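Serpin48 (Tenebrio molitor, PDB 3OZQ) inhibits the serine protease SPE with high specificity in insect innate immunity, as a member of the serpin family. Local coordinates at residues 22-28 / 282-286. Numbering follows the deposited sequence.
Sequences VYKEVLK and VLKKL
Two helices of the serpin fold pack here: residues 22-28, on the long N-terminal helix 10-29, and 282-286, on the short helix 279-286 that follows strand 260-278. Both backbones are helical; the axes of the two segments run at 125° between their N-to-C directions, 9.8 Å apart at their closest, and the nearest CA atoms, those of E25 and V282, are 5.8 Å apart. The buried part is a valine cluster. V22, V26 and V282 all take the t rotamer: V22 CG2 lies 4.3 Å from V282 CG1, and V26 CG2 lies 4.1 Å from V282 CG2. L286 (m, t) closes one side, its CD1 4.3 Å from V22 CG2. V22 also touches V36, and V26 touches F34, which ties the cluster to strand 34-36. E25 points toward the second helix, chi1 at -129° between wells and chi2 p; its aliphatic part covers V282, with E25 CG 3.9 Å from V282 CA. Toward solvent the contact turns polar. K28, m at chi1 and then fully extended, reaches back one turn. K285 CG lies 3.4 Å from E25 OE2; chi1 to chi3, all m, fold K285 so that its NZ stands 4.3 Å from K28 NZ, an unfavourable approach that E25 eases in part: its OE2 takes a very short salt-bridge hydrogen bond of 2.5 Å from K28 NZ.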
loop_
_atom_site.group_PDB
_atom_site.type_symbol
_atom_site.label_atom_id
_atom_site.label_comp_id
_atom_site.label_asym_id
_atom_site.label_seq_id
_atom_site.Cartn_x
_atom_site.Cartn_y
_atom_site.Cartn_z
ATOM N N VAL A 22 -2.589 -7.837 6.415
ATOM C CA VAL A 22 -2.157 -7.919 5.025
ATOM C C VAL A 22 -0.670 -8.249 4.908
ATOM O O VAL A 22 -0.288 -9.144 4.148
ATOM C CB VAL A 22 -2.517 -6.646 4.239
ATOM C CG1 VAL A 22 -1.869 -6.668 2.860
ATOM C CG2 VAL A 22 -4.039 -6.549 4.080
ATOM N N TYR A 23 0.163 -7.544 5.681
ATOM C CA TYR A 23 1.605 -7.762 5.659
ATOM C C TYR A 23 1.901 -9.242 5.910
ATOM O O TYR A 23 2.672 -9.863 5.175
ATOM C CB TYR A 23 2.294 -6.842 6.695
ATOM C CG TYR A 23 3.798 -6.925 6.789
ATOM C CD1 TYR A 23 4.600 -5.843 6.429
ATOM C CD2 TYR A 23 4.421 -8.070 7.262
ATOM C CE1 TYR A 23 5.990 -5.908 6.538
ATOM C CE2 TYR A 23 5.798 -8.147 7.374
ATOM C CZ TYR A 23 6.579 -7.065 7.007
ATOM O OH TYR A 23 7.944 -7.163 7.120
ATOM N N LYS A 24 1.268 -9.810 6.935
ATOM C CA LYS A 24 1.517 -11.203 7.322
ATOM C C LYS A 24 1.218 -12.159 6.184
ATOM O O LYS A 24 1.919 -13.145 5.983
ATOM C CB LYS A 24 0.681 -11.589 8.551
ATOM C CG LYS A 24 1.089 -12.916 9.184
ATOM C CD LYS A 24 0.458 -13.111 10.571
ATOM C CE LYS A 24 1.201 -12.333 11.670
ATOM N NZ LYS A 24 2.403 -13.042 12.243
ATOM N N GLU A 25 0.165 -11.865 5.436
ATOM C CA GLU A 25 -0.185 -12.682 4.286
ATOM C C GLU A 25 0.815 -12.505 3.146
ATOM O O GLU A 25 1.303 -13.484 2.585
ATOM C CB GLU A 25 -1.593 -12.333 3.808
ATOM C CG GLU A 25 -2.479 -13.530 3.632
ATOM C CD GLU A 25 -2.334 -14.527 4.764
ATOM O OE1 GLU A 25 -2.554 -14.145 5.930
ATOM O OE2 GLU A 25 -2.002 -15.697 4.481
ATOM N N VAL A 26 1.132 -11.258 2.813
ATOM C CA VAL A 26 2.013 -10.999 1.673
ATOM C C VAL A 26 3.377 -11.655 1.848
ATOM O O VAL A 26 3.948 -12.184 0.893
ATOM C CB VAL A 26 2.163 -9.503 1.378
ATOM C CG1 VAL A 26 3.334 -9.264 0.416
ATOM C CG2 VAL A 26 0.871 -8.968 0.797
ATOM N N LEU A 27 3.878 -11.616 3.078
ATOM C CA LEU A 27 5.106 -12.294 3.466
ATOM C C LEU A 27 5.196 -13.707 2.915
ATOM O O LEU A 27 6.260 -14.141 2.478
ATOM C CB LEU A 27 5.167 -12.375 4.990
ATOM C CG LEU A 27 6.273 -11.623 5.703
ATOM C CD1 LEU A 27 6.050 -11.735 7.207
ATOM C CD2 LEU A 27 7.637 -12.176 5.294
ATOM N N LYS A 28 4.080 -14.429 2.967
ATOM C CA LYS A 28 4.045 -15.835 2.584
ATOM C C LYS A 28 4.542 -16.061 1.169
ATOM O O LYS A 28 5.190 -17.064 0.889
ATOM C CB LYS A 28 2.624 -16.398 2.713
ATOM C CG LYS A 28 2.128 -16.555 4.148
ATOM C CD LYS A 28 0.687 -17.067 4.151
ATOM C CE LYS A 28 0.178 -17.363 5.549
ATOM N NZ LYS A 28 -1.231 -17.846 5.498
ATOM N N VAL A 282 -4.681 -13.034 -0.646
ATOM C CA VAL A 282 -4.676 -12.391 0.665
ATOM C C VAL A 282 -6.080 -12.404 1.276
ATOM O O VAL A 282 -6.269 -12.892 2.389
ATOM C CB VAL A 282 -4.140 -10.939 0.608
ATOM C CG1 VAL A 282 -4.370 -10.217 1.942
ATOM C CG2 VAL A 282 -2.661 -10.922 0.230
ATOM N N LEU A 283 -7.061 -11.888 0.535
ATOM C CA LEU A 283 -8.395 -11.679 1.086
ATOM C C LEU A 283 -9.088 -12.990 1.453
ATOM O O LEU A 283 -9.879 -13.038 2.397
ATOM C CB LEU A 283 -9.255 -10.831 0.144
ATOM C CG LEU A 283 -8.704 -9.406 0.046
ATOM C CD1 LEU A 283 -9.415 -8.580 -1.024
ATOM C CD2 LEU A 283 -8.795 -8.732 1.417
ATOM N N LYS A 284 -8.770 -14.051 0.721
ATOM C CA LYS A 284 -9.313 -15.368 1.032
ATOM C C LYS A 284 -8.912 -15.819 2.429
ATOM O O LYS A 284 -9.736 -16.350 3.165
ATOM C CB LYS A 284 -8.907 -16.417 -0.015
ATOM C CG LYS A 284 -9.794 -16.410 -1.270
ATOM C CD LYS A 284 -9.439 -17.541 -2.240
ATOM C CE LYS A 284 -10.236 -18.804 -1.942
ATOM N NZ LYS A 284 -11.578 -18.814 -2.606
ATOM N N LYS A 285 -7.653 -15.606 2.801
ATOM C CA LYS A 285 -7.206 -15.998 4.135
ATOM C C LYS A 285 -7.863 -15.140 5.218
ATOM O O LYS A 285 -7.990 -15.570 6.358
ATOM C CB LYS A 285 -5.681 -15.932 4.259
ATOM C CG LYS A 285 -4.953 -17.173 3.768
ATOM C CD LYS A 285 -5.199 -18.377 4.682
ATOM C CE LYS A 285 -4.748 -18.100 6.115
ATOM N NZ LYS A 285 -4.963 -19.283 7.001
ATOM N N LEU A 286 -8.285 -13.936 4.846
ATOM C CA LEU A 286 -8.830 -12.966 5.800
ATOM C C LEU A 286 -10.346 -13.043 5.989
ATOM O O LEU A 286 -10.886 -12.401 6.894
ATOM C CB LEU A 286 -8.453 -11.546 5.379
ATOM C CG LEU A 286 -6.946 -11.277 5.325
ATOM C CD1 LEU A 286 -6.698 -9.802 5.062
ATOM C CD2 LEU A 286 -6.295 -11.717 6.621
#